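Local atomic coordinates of beta-L-arabinobiosidase (PDB entry 5MQR), a protein that probably hydrolyses arabinofuranose-containing glycosidic linkages in complex plant pectin, and carries sialidase-like modules whose own activity is less certain. Residues Leu56-Arg61 with Asp452-Asp457; Leu350-Ile355 with Asp397-Arg402; Ile355-Tyr360 with Glu573-Pro578; Pro436-Val441 with Gly594-Leu599. One frame throughout, in Å; residues are numbered along the deposited sequence.

All four contacts lie on the same side of the chain's centre. Contacts 1 and 3 join the propeller and BNR-repeat regions to the sialidase-like carbohydrate-binding module; contact 2 joins a BNR loop to strand 397-403, and contact 4 two loops beside the calcium ion. Contacts 1 and 4 are closest, with centres about 6 Å apart, and both reach that ion. Contact 3 sits about 12 Å from contact 1, and contact 2 about 14 Å from contacts 1 and 3. Strands 52-57 and 397-403, of contacts 1 and 2, are neighbours in a mixed sheet. Contacts 2 and 3 share Ile355. Along the chain contact 2 is nested inside contact 1, contact 3 crosses the others, and contacts 1 and 4 cross, gathering segments 42 to 391 residues apart.

Contact 1. Residues Leu56-Arg61 with Asp452-Asp457. With CA (calcium ion), chain J.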
# COMPACT_ATOMS: atom_id res chain seq x y z
N LEU A 56 -19.86 -18.15 -14.69
CA LEU A 56 -19.73 -19.58 -14.80
C LEU A 56 -20.90 -20.20 -15.56
O LEU A 56 -20.68 -21.07 -16.38
CB LEU A 56 -19.65 -20.20 -13.40
CG LEU A 56 -18.26 -20.36 -12.82
CD1 LEU A 56 -17.54 -19.04 -12.79
CD2 LEU A 56 -18.33 -20.98 -11.44
N VAL A 57 -22.13 -19.78 -15.24
CA VAL A 57 -23.35 -20.31 -15.86
C VAL A 57 -24.26 -19.18 -16.34
O VAL A 57 -24.61 -18.29 -15.57
CB VAL A 57 -24.15 -21.21 -14.88
CG1 VAL A 57 -25.34 -21.81 -15.60
CG2 VAL A 57 -23.26 -22.30 -14.28
N ARG A 58 -24.60 -19.21 -17.63
CA ARG A 58 -25.50 -18.24 -18.25
C ARG A 58 -26.77 -18.95 -18.62
O ARG A 58 -26.79 -19.72 -19.58
CB ARG A 58 -24.86 -17.61 -19.50
CG ARG A 58 -25.68 -16.49 -20.15
CD ARG A 58 -25.11 -16.06 -21.49
NE ARG A 58 -25.86 -14.87 -21.95
CZ ARG A 58 -27.08 -14.90 -22.47
NH1 ARG A 58 -27.71 -16.06 -22.66
NH2 ARG A 58 -27.69 -13.76 -22.82
N ALA A 59 -27.83 -18.68 -17.87
CA ALA A 59 -29.13 -19.36 -18.08
C ALA A 59 -29.65 -19.14 -19.50
O ALA A 59 -29.56 -18.03 -20.02
CB ALA A 59 -30.16 -18.88 -17.08
N ASN A 60 -30.18 -20.20 -20.10
CA ASN A 60 -30.81 -20.09 -21.42
C ASN A 60 -31.82 -21.19 -21.61
O ASN A 60 -31.45 -22.32 -21.90
CB ASN A 60 -29.75 -20.15 -22.52
CG ASN A 60 -30.22 -19.61 -23.86
OD1 ASN A 60 -31.36 -19.83 -24.30
ND2 ASN A 60 -29.33 -18.90 -24.53
N ARG A 61 -33.10 -20.85 -21.49
CA ARG A 61 -34.19 -21.81 -21.67
C ARG A 61 -34.35 -22.28 -23.12
O ARG A 61 -34.70 -23.44 -23.37
CB ARG A 61 -35.51 -21.21 -21.18
CG ARG A 61 -36.71 -22.16 -21.25
CD ARG A 61 -37.97 -21.44 -20.83
NE ARG A 61 -37.80 -20.84 -19.51
CZ ARG A 61 -38.39 -19.74 -19.05
NH1 ARG A 61 -39.25 -19.04 -19.78
NH2 ARG A 61 -38.11 -19.32 -17.81
N ASP A 452 -18.16 -9.71 -27.60
CA ASP A 452 -19.53 -9.46 -27.19
C ASP A 452 -20.55 -9.98 -28.24
O ASP A 452 -20.71 -9.40 -29.33
CB ASP A 452 -19.73 -7.95 -26.97
CG ASP A 452 -21.05 -7.60 -26.27
OD1 ASP A 452 -21.99 -8.41 -26.22
OD2 ASP A 452 -21.18 -6.46 -25.80
N LYS A 453 -21.23 -11.07 -27.88
CA LYS A 453 -22.38 -11.55 -28.65
C LYS A 453 -23.62 -11.63 -27.77
O LYS A 453 -24.57 -12.30 -28.12
CB LYS A 453 -22.10 -12.90 -29.30
CG LYS A 453 -21.85 -14.01 -28.30
CD LYS A 453 -21.72 -15.37 -28.97
CE LYS A 453 -20.45 -15.51 -29.77
NZ LYS A 453 -20.11 -16.96 -29.87
N ASP A 454 -23.61 -10.90 -26.66
CA ASP A 454 -24.65 -11.01 -25.66
C ASP A 454 -25.54 -9.79 -25.79
O ASP A 454 -25.07 -8.69 -25.53
CB ASP A 454 -24.05 -11.07 -24.25
CG ASP A 454 -25.07 -11.50 -23.18
OD1 ASP A 454 -26.29 -11.24 -23.37
OD2 ASP A 454 -24.65 -12.14 -22.17
N PRO A 455 -26.83 -9.97 -26.13
CA PRO A 455 -27.74 -8.82 -26.19
C PRO A 455 -28.04 -8.17 -24.87
O PRO A 455 -28.61 -7.08 -24.86
CB PRO A 455 -29.05 -9.43 -26.71
CG PRO A 455 -28.67 -10.74 -27.30
CD PRO A 455 -27.53 -11.22 -26.46
N PHE A 456 -27.71 -8.85 -23.77
CA PHE A 456 -28.06 -8.41 -22.45
C PHE A 456 -26.87 -8.09 -21.54
O PHE A 456 -27.05 -7.80 -20.38
CB PHE A 456 -28.99 -9.46 -21.81
CG PHE A 456 -30.24 -9.68 -22.60
CD1 PHE A 456 -31.29 -8.76 -22.53
CD2 PHE A 456 -30.35 -10.76 -23.45
CE1 PHE A 456 -32.44 -8.93 -23.28
CE2 PHE A 456 -31.50 -10.94 -24.20
CZ PHE A 456 -32.54 -10.02 -24.12
N ASP A 457 -25.66 -8.11 -22.06
CA ASP A 457 -24.48 -7.83 -21.24
C ASP A 457 -23.34 -7.40 -22.16
O ASP A 457 -23.51 -7.36 -23.38
CB ASP A 457 -24.10 -9.06 -20.37
CG ASP A 457 -23.64 -8.66 -18.94
OD1 ASP A 457 -23.09 -7.54 -18.79
OD2 ASP A 457 -23.84 -9.46 -18.00
CA CA J . -23.72 -6.77 -25.67
O HOH W 1 -25.85 -5.78 -24.92
O HOH W 2 -23.34 -4.38 -25.46
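Asp454 OD1 is held by two donors that reach it from opposite faces of its carboxylate: Arg58 NH2 at 2.9 Å across the contact, and Phe456 N at 2.8 Å from within its own loop. The second carboxylate oxygen is used as well, since Arg58 NE lies 3.0 Å from Asp454 OD2 with a nearly straight N-H line of 166°. Arg58 therefore grips the acid side-on, one nitrogen to each oxygen, and its positive charge probably helps keep that carboxylate ionised, while the carbonyl of Asp454 goes to the metal. The two flat groups are not coplanar but stand 63° apart, and both nitrogens meet the carboxylate from above its plane. An extended arginine chain, with CG trans to the backbone N (chi1 -175°), carries the guanidinium across from the chain that continues strand 52-57. The ring edge of Phe456 comes alongside, CD2 lying 4.1 Å from Arg58 NH2.

Two successive Asx turns shape the loop: Asp452 OD1 takes the N-H of Asp454, and Asp454 OD1 that of Phe456. The second overlaps a type I turn from Asp454 to Asp457. This folding brings Asp452 to the calcium ion through both carboxylate oxygens, together with the main-chain oxygens of Asp454 and Asp457; Asp457 O lies 2.4 Å from the calcium. Glu597 OE1 and two waters bring the coordinating oxygens to seven.

Contact 2. Residues Leu350-Ile355 with Asp397-Arg402; sequences LVHGEI and DMWISR
His352 turns the edge of its imidazole onto one face of the Trp399 indole. CE1 sits over the six-membered ring, 3.8 Å above the plane, toward one end of the indole. The nearest pair is His352 CE1 to Trp399 CE3 at 3.9 Å, and the same carbon is almost as close to the other atoms of that ring. With the planes 85° apart and the centroids separated by 4.9 Å, this is a T-shaped stack. The histidine ring is swung out by a chi1 of -177°, which puts CG trans to the backbone N and drops the imidazole from its loop toward strand 397-403. Its ND1 is hydrogen-bonded to Tyr391 OH, which helps to fix the rotation of the ring. The same hydroxyl also bonds to Ser401 OG, and Asn53 ND2 is a further partner of that serine.

Beside the rings, Val351 reaches over with one methyl: CG1 lies against both CB and OG of Ser401, each 3.8 Å away, in a buried setting. Val351 and His352 together face Leu334 in a classic beta bulge, where the chain turns a corner after the outermost strand of a four-stranded antiparallel sheet, as in the blades of a beta-propeller.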
# COMPACT_ATOMS: atom_id res chain seq x y z
N LEU A 350 -15.73 -1.91 -4.05
CA LEU A 350 -16.52 -2.74 -4.97
C LEU A 350 -15.84 -4.06 -5.32
O LEU A 350 -14.61 -4.12 -5.53
CB LEU A 350 -16.75 -1.96 -6.27
CG LEU A 350 -17.74 -2.58 -7.27
CD1 LEU A 350 -19.16 -2.44 -6.71
CD2 LEU A 350 -17.57 -1.85 -8.59
N VAL A 351 -16.65 -5.11 -5.36
CA VAL A 351 -16.26 -6.40 -5.94
C VAL A 351 -16.96 -6.52 -7.30
O VAL A 351 -16.29 -6.63 -8.30
CB VAL A 351 -16.62 -7.58 -5.03
CG1 VAL A 351 -16.36 -8.91 -5.72
CG2 VAL A 351 -15.84 -7.49 -3.72
N HIS A 352 -18.29 -6.46 -7.31
CA HIS A 352 -19.09 -6.62 -8.53
C HIS A 352 -20.16 -5.52 -8.57
O HIS A 352 -21.03 -5.47 -7.71
CB HIS A 352 -19.71 -8.02 -8.55
CG HIS A 352 -20.50 -8.34 -9.78
ND1 HIS A 352 -20.19 -9.39 -10.62
CD2 HIS A 352 -21.65 -7.80 -10.27
CE1 HIS A 352 -21.10 -9.46 -11.58
NE2 HIS A 352 -21.98 -8.50 -11.40
N GLY A 353 -20.06 -4.63 -9.55
CA GLY A 353 -20.91 -3.44 -9.64
C GLY A 353 -21.83 -3.38 -10.83
O GLY A 353 -22.52 -2.37 -11.01
N GLU A 354 -21.87 -4.45 -11.62
CA GLU A 354 -22.75 -4.57 -12.79
C GLU A 354 -24.01 -5.36 -12.43
O GLU A 354 -24.00 -6.19 -11.52
CB GLU A 354 -22.00 -5.29 -13.90
CG GLU A 354 -20.73 -4.58 -14.38
CD GLU A 354 -21.04 -3.31 -15.17
OE1 GLU A 354 -22.09 -3.27 -15.85
OE2 GLU A 354 -20.23 -2.35 -15.13
N ILE A 355 -25.11 -5.08 -13.13
CA ILE A 355 -26.31 -5.89 -13.00
C ILE A 355 -26.78 -6.24 -14.41
O ILE A 355 -27.39 -5.41 -15.11
CB ILE A 355 -27.46 -5.18 -12.23
CG1 ILE A 355 -27.01 -4.70 -10.85
CG2 ILE A 355 -28.67 -6.12 -12.09
CD1 ILE A 355 -28.06 -3.89 -10.12
N ASP A 397 -27.98 -16.27 -13.19
CA ASP A 397 -26.65 -16.58 -13.70
C ASP A 397 -25.71 -16.83 -12.51
O ASP A 397 -25.79 -16.13 -11.51
CB ASP A 397 -26.13 -15.42 -14.56
CG ASP A 397 -26.99 -15.15 -15.76
OD1 ASP A 397 -27.50 -16.14 -16.32
OD2 ASP A 397 -27.16 -13.97 -16.18
N MSE A 398 -24.82 -17.82 -12.64
CA MSE A 398 -23.85 -18.16 -11.59
C MSE A 398 -22.52 -17.53 -11.93
O MSE A 398 -22.05 -17.58 -13.09
CB MSE A 398 -23.72 -19.67 -11.38
CG MSE A 398 -25.03 -20.42 -11.17
SE MSE A 398 -26.14 -19.55 -9.82
CE MSE A 398 -24.93 -19.81 -8.30
N TRP A 399 -21.93 -16.90 -10.92
CA TRP A 399 -20.67 -16.16 -11.05
C TRP A 399 -19.66 -16.56 -9.96
O TRP A 399 -20.03 -17.12 -8.90
CB TRP A 399 -20.93 -14.66 -10.90
CG TRP A 399 -21.59 -14.02 -12.03
CD1 TRP A 399 -22.91 -14.06 -12.34
CD2 TRP A 399 -20.98 -13.16 -13.00
NE1 TRP A 399 -23.17 -13.28 -13.44
CE2 TRP A 399 -22.00 -12.73 -13.88
CE3 TRP A 399 -19.67 -12.72 -13.20
CZ2 TRP A 399 -21.76 -11.90 -14.95
CZ3 TRP A 399 -19.42 -11.89 -14.29
CH2 TRP A 399 -20.46 -11.49 -15.16
N ILE A 400 -18.41 -16.24 -10.22
CA ILE A 400 -17.36 -16.24 -9.19
C ILE A 400 -16.53 -14.94 -9.33
O ILE A 400 -16.45 -14.38 -10.41
CB ILE A 400 -16.50 -17.54 -9.26
CG1 ILE A 400 -15.88 -17.87 -7.90
CG2 ILE A 400 -15.41 -17.46 -10.36
CD1 ILE A 400 -15.27 -19.27 -7.80
N SER A 401 -15.96 -14.46 -8.24
CA SER A 401 -15.03 -13.34 -8.30
C SER A 401 -13.75 -13.72 -7.60
O SER A 401 -13.77 -14.32 -6.53
CB SER A 401 -15.60 -12.06 -7.70
OG SER A 401 -16.39 -11.35 -8.65
N ARG A 402 -12.64 -13.39 -8.25
CA ARG A 402 -11.33 -13.50 -7.65
C ARG A 402 -10.89 -12.11 -7.20
O ARG A 402 -10.89 -11.18 -7.99
CB ARG A 402 -10.35 -14.03 -8.68
CG ARG A 402 -8.93 -14.14 -8.18
CD ARG A 402 -8.02 -14.08 -9.38
NE ARG A 402 -6.66 -14.44 -9.05
CZ ARG A 402 -5.62 -14.32 -9.88
NH1 ARG A 402 -5.77 -13.80 -11.10
NH2 ARG A 402 -4.42 -14.70 -9.46

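Contact 3. Residues Ile355-Tyr360 with Glu573-Pro578; sequences ITPMRY and EMRTFP
Ile355 meets Pro578 with two of its branches. CD1 and CG2 share the contact, Ile355 CD1 lying 3.9 Å from Pro578 CG, while Ile355 CG2 rests against Pro578 CD at a similar distance. A chi1 of -55° leaves CG2 trans to the backbone N and CG1 anti to the carbonyl carbon, and CD1 and CG2 rest against the CG-CD edge of the proline. The main chain of the same residue is joined through a water: water 3 donates to Ile355 O at 3.0 Å and to Phe577 O at 2.9 Å, spanning the gap between two carbonyls that could not bond to each other.

Thr356 turns its side chain from this partner, and its hydroxyl is hydrogen-bonded to Asp457 OD2 of the calcium-binding loop. Pro357 then brings its ring up to Arg575. Pro357 CG stands over one face of the guanidinium, 3.6 Å from Arg575 NE and displaced toward the rim of the flat group. The two side chains cross at about a right angle, with the arginine extended from CG to NE so that its CD also runs past the proline. Farther along, Arg359 reaches Asp397 in a salt bridge and Ala59 O in a hydrogen bond.

In 573-578 the peptide before Pro578 is cis, and Pro578 CB lies 4.2 Å above the Phe577 ring plane, toward its rim. This is the aromatic-proline pairing often seen at cis-prolyl bonds, here in a loop of the carbohydrate-binding module laid against one of the BNR-repeat region.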
# COMPACT_ATOMS: atom_id res chain seq x y z
N ILE A 355 -25.11 -5.08 -13.13
CA ILE A 355 -26.31 -5.89 -13.00
C ILE A 355 -26.78 -6.24 -14.41
O ILE A 355 -27.39 -5.41 -15.11
CB ILE A 355 -27.46 -5.18 -12.23
CG1 ILE A 355 -27.01 -4.70 -10.85
CG2 ILE A 355 -28.67 -6.12 -12.09
CD1 ILE A 355 -28.06 -3.89 -10.12
N THR A 356 -26.49 -7.47 -14.82
CA THR A 356 -27.12 -8.09 -15.97
C THR A 356 -28.65 -7.91 -15.83
O THR A 356 -29.17 -8.06 -14.72
CB THR A 356 -26.80 -9.59 -16.01
OG1 THR A 356 -25.39 -9.79 -15.81
CG2 THR A 356 -27.19 -10.20 -17.35
N PRO A 357 -29.36 -7.54 -16.91
CA PRO A 357 -30.82 -7.59 -16.82
C PRO A 357 -31.32 -9.03 -16.56
O PRO A 357 -30.74 -9.96 -17.12
CB PRO A 357 -31.30 -7.08 -18.18
CG PRO A 357 -30.10 -6.73 -18.97
CD PRO A 357 -28.89 -7.27 -18.28
N MSE A 358 -32.34 -9.20 -15.69
CA MSE A 358 -32.94 -10.51 -15.51
C MSE A 358 -33.74 -10.84 -16.75
O MSE A 358 -34.69 -10.14 -17.08
CB MSE A 358 -33.86 -10.52 -14.30
CG MSE A 358 -34.43 -11.91 -13.97
SE MSE A 358 -35.81 -11.73 -12.57
CE MSE A 358 -34.77 -10.95 -11.10
N ARG A 359 -33.35 -11.87 -17.46
CA ARG A 359 -33.91 -12.33 -18.71
C ARG A 359 -35.18 -13.14 -18.52
O ARG A 359 -36.08 -13.04 -19.35
CB ARG A 359 -32.86 -13.09 -19.51
CG ARG A 359 -31.63 -12.22 -19.81
CD ARG A 359 -30.56 -12.92 -20.62
NE ARG A 359 -30.10 -14.19 -20.09
CZ ARG A 359 -29.29 -14.36 -19.05
NH1 ARG A 359 -28.86 -13.32 -18.33
NH2 ARG A 359 -28.92 -15.58 -18.71
N TYR A 360 -35.26 -13.90 -17.43
CA TYR A 360 -36.37 -14.78 -17.18
C TYR A 360 -37.03 -14.43 -15.87
O TYR A 360 -36.39 -14.51 -14.81
CB TYR A 360 -35.90 -16.25 -17.16
CG TYR A 360 -35.24 -16.66 -18.44
CD1 TYR A 360 -35.99 -17.02 -19.57
CD2 TYR A 360 -33.86 -16.70 -18.54
CE1 TYR A 360 -35.37 -17.41 -20.76
CE2 TYR A 360 -33.23 -17.08 -19.72
CZ TYR A 360 -33.98 -17.44 -20.82
OH TYR A 360 -33.29 -17.79 -21.96
N GLU A 573 -23.47 0.18 -23.54
CA GLU A 573 -23.90 1.31 -22.73
C GLU A 573 -24.35 0.75 -21.40
O GLU A 573 -24.93 -0.34 -21.35
CB GLU A 573 -25.07 2.03 -23.41
CG GLU A 573 -24.74 2.49 -24.81
CD GLU A 573 -25.90 3.18 -25.51
OE1 GLU A 573 -26.54 2.52 -26.34
OE2 GLU A 573 -26.14 4.38 -25.22
N MSE A 574 -24.14 1.51 -20.33
CA MSE A 574 -24.69 1.17 -19.02
C MSE A 574 -26.17 1.25 -19.05
O MSE A 574 -26.73 2.10 -19.70
CB MSE A 574 -24.19 2.09 -17.91
CG MSE A 574 -22.89 1.50 -17.37
SE MSE A 574 -21.80 2.82 -16.39
CE MSE A 574 -22.05 4.51 -17.40
N ARG A 575 -26.81 0.32 -18.34
CA ARG A 575 -28.26 0.29 -18.22
C ARG A 575 -28.62 0.99 -16.92
O ARG A 575 -27.99 0.76 -15.90
CB ARG A 575 -28.79 -1.14 -18.20
CG ARG A 575 -28.99 -1.70 -19.60
CD ARG A 575 -29.43 -3.16 -19.58
NE ARG A 575 -29.16 -3.79 -20.88
CZ ARG A 575 -30.07 -4.16 -21.79
NH1 ARG A 575 -31.38 -4.02 -21.59
NH2 ARG A 575 -29.64 -4.72 -22.93
N THR A 576 -29.64 1.83 -16.96
CA THR A 576 -30.14 2.46 -15.74
C THR A 576 -30.99 1.47 -14.90
O THR A 576 -30.88 1.42 -13.66
CB THR A 576 -30.83 3.82 -16.04
OG1 THR A 576 -31.35 4.36 -14.82
CG2 THR A 576 -31.97 3.69 -17.04
N PHE A 577 -31.79 0.65 -15.57
CA PHE A 577 -32.59 -0.41 -14.94
C PHE A 577 -31.67 -1.49 -14.34
O PHE A 577 -30.70 -1.86 -14.99
CB PHE A 577 -33.50 -1.06 -16.02
CG PHE A 577 -34.42 -2.14 -15.49
CD1 PHE A 577 -33.96 -3.43 -15.31
CD2 PHE A 577 -35.76 -1.86 -15.20
CE1 PHE A 577 -34.80 -4.43 -14.84
CE2 PHE A 577 -36.61 -2.86 -14.72
CZ PHE A 577 -36.12 -4.14 -14.53
N PRO A 578 -31.93 -1.99 -13.12
CA PRO A 578 -32.99 -1.54 -12.19
C PRO A 578 -32.59 -0.34 -11.31
O PRO A 578 -31.42 -0.13 -11.03
CB PRO A 578 -33.15 -2.75 -11.27
CG PRO A 578 -31.79 -3.34 -11.23
CD PRO A 578 -31.26 -3.20 -12.64
O HOH W 3 -30.08 -4.51 -15.96

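Contact 4. Residues Pro436-Val441 with Gly594-Leu599. With CA (calcium ion), chain J.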
# COMPACT_ATOMS: atom_id res chain seq x y z
N PRO A 436 -18.58 -11.97 -18.84
CA PRO A 436 -19.73 -12.85 -19.07
C PRO A 436 -19.40 -13.92 -20.11
O PRO A 436 -18.54 -13.70 -20.94
CB PRO A 436 -20.83 -11.89 -19.59
CG PRO A 436 -20.39 -10.54 -19.14
CD PRO A 436 -18.90 -10.58 -19.23
N VAL A 437 -20.08 -15.06 -20.04
CA VAL A 437 -19.80 -16.20 -20.94
C VAL A 437 -19.91 -15.78 -22.42
O VAL A 437 -19.08 -16.17 -23.24
CB VAL A 437 -20.72 -17.44 -20.66
CG1 VAL A 437 -20.35 -18.64 -21.56
CG2 VAL A 437 -20.59 -17.87 -19.21
N TRP A 438 -20.93 -14.96 -22.72
CA TRP A 438 -21.18 -14.49 -24.10
C TRP A 438 -20.58 -13.12 -24.42
O TRP A 438 -20.81 -12.58 -25.50
CB TRP A 438 -22.69 -14.52 -24.39
CG TRP A 438 -23.23 -15.90 -24.66
CD1 TRP A 438 -22.60 -17.11 -24.41
CD2 TRP A 438 -24.52 -16.23 -25.20
NE1 TRP A 438 -23.43 -18.16 -24.77
CE2 TRP A 438 -24.60 -17.65 -25.26
CE3 TRP A 438 -25.60 -15.47 -25.63
CZ2 TRP A 438 -25.71 -18.32 -25.76
CZ3 TRP A 438 -26.73 -16.15 -26.13
CH2 TRP A 438 -26.76 -17.56 -26.18
N ALA A 439 -19.81 -12.56 -23.48
CA ALA A 439 -19.02 -11.38 -23.74
C ALA A 439 -17.65 -11.50 -23.05
O ALA A 439 -17.30 -10.66 -22.21
CB ALA A 439 -19.77 -10.12 -23.26
N PRO A 440 -16.88 -12.53 -23.42
CA PRO A 440 -15.69 -12.88 -22.66
C PRO A 440 -14.51 -11.97 -22.92
O PRO A 440 -14.39 -11.38 -24.00
CB PRO A 440 -15.37 -14.30 -23.15
CG PRO A 440 -15.82 -14.30 -24.56
CD PRO A 440 -17.05 -13.42 -24.59
N VAL A 441 -13.65 -11.85 -21.91
CA VAL A 441 -12.40 -11.14 -22.04
C VAL A 441 -11.27 -12.16 -22.12
O VAL A 441 -11.28 -13.12 -21.38
CB VAL A 441 -12.21 -10.21 -20.83
CG1 VAL A 441 -10.82 -9.58 -20.82
CG2 VAL A 441 -13.30 -9.15 -20.83
N GLY A 594 -33.20 -15.74 -25.01
CA GLY A 594 -32.09 -16.64 -25.26
C GLY A 594 -31.33 -16.36 -26.53
O GLY A 594 -30.47 -17.16 -26.91
N GLY A 595 -31.63 -15.25 -27.20
CA GLY A 595 -30.98 -14.94 -28.48
C GLY A 595 -29.57 -14.37 -28.32
O GLY A 595 -29.14 -14.08 -27.20
N GLN A 596 -28.89 -14.20 -29.46
CA GLN A 596 -27.56 -13.62 -29.57
C GLN A 596 -27.57 -12.33 -30.38
O GLN A 596 -28.49 -12.09 -31.16
CB GLN A 596 -26.63 -14.56 -30.33
CG GLN A 596 -26.16 -15.79 -29.58
CD GLN A 596 -25.32 -16.67 -30.48
OE1 GLN A 596 -24.44 -16.19 -31.19
NE2 GLN A 596 -25.59 -17.96 -30.46
N GLU A 597 -26.54 -11.51 -30.17
CA GLU A 597 -26.23 -10.31 -30.96
C GLU A 597 -25.16 -10.78 -31.91
O GLU A 597 -24.37 -11.65 -31.54
CB GLU A 597 -25.58 -9.18 -30.09
CG GLU A 597 -26.48 -8.07 -29.60
CD GLU A 597 -25.75 -6.96 -28.77
OE1 GLU A 597 -24.58 -7.10 -28.23
OE2 GLU A 597 -26.43 -5.90 -28.67
N PRO A 598 -25.04 -10.16 -33.08
CA PRO A 598 -23.86 -10.49 -33.90
C PRO A 598 -22.56 -10.08 -33.20
O PRO A 598 -22.51 -9.04 -32.56
CB PRO A 598 -24.06 -9.68 -35.20
CG PRO A 598 -25.51 -9.26 -35.18
CD PRO A 598 -25.89 -9.14 -33.72
N LEU A 599 -21.52 -10.89 -33.36
CA LEU A 599 -20.28 -10.72 -32.61
C LEU A 599 -19.61 -9.38 -32.88
O LEU A 599 -19.43 -9.01 -34.04
CB LEU A 599 -19.31 -11.83 -32.98
CG LEU A 599 -17.96 -11.87 -32.24
CD1 LEU A 599 -18.17 -12.11 -30.74
CD2 LEU A 599 -17.10 -12.95 -32.90
CA CA J . -23.72 -6.77 -25.67
O HOH W 1 -25.85 -5.78 -24.92
O HOH W 2 -23.34 -4.38 -25.46
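Trp438 turns the six-membered end of its indole toward two backbone carbonyls, Gly594 O and Gly595 O. Gly595 O lies in the plane of the ring, 3.4 Å from Trp438 CZ3, and Gly594 O faces the same edge at 3.8 Å from Trp438 CH2. The carbonyls therefore meet the rim of the ring, where C-H groups project, rather than its pi cloud. A chi1 of -76°, with CG trans to the carbonyl carbon, swings the indole out from its type I turn, Pro436 to Ala439, to this position.

Apolar packing is confined to one methylene, Gln596 CG, which sits 3.5 Å from Trp438 CZ3. The glutamine chain crosses the indole at about a right angle, and its amide plane is turned 65° from the ring. Around the pair, Trp438 also makes a cation-pi contact with Arg58.

Metal binding is the third kind. Glu597 OE1 reaches the calcium ion at 2.7 Å on an extended chain, whereas Glu597 OE2 stays 4.1 Å from the calcium, so the carboxylate binds through one oxygen. Two waters and the 452-457 loop supply the remaining ligands, and Lys453 of that loop makes backbone hydrogen bonds with both Trp438 and Glu597.

The direct contact is thus van der Waals, with probably weak C-H···O character. Gly594 O is hydrogen-bonded to Asn60 ND2, and the stronger links between the two loops run through the calcium and Lys453.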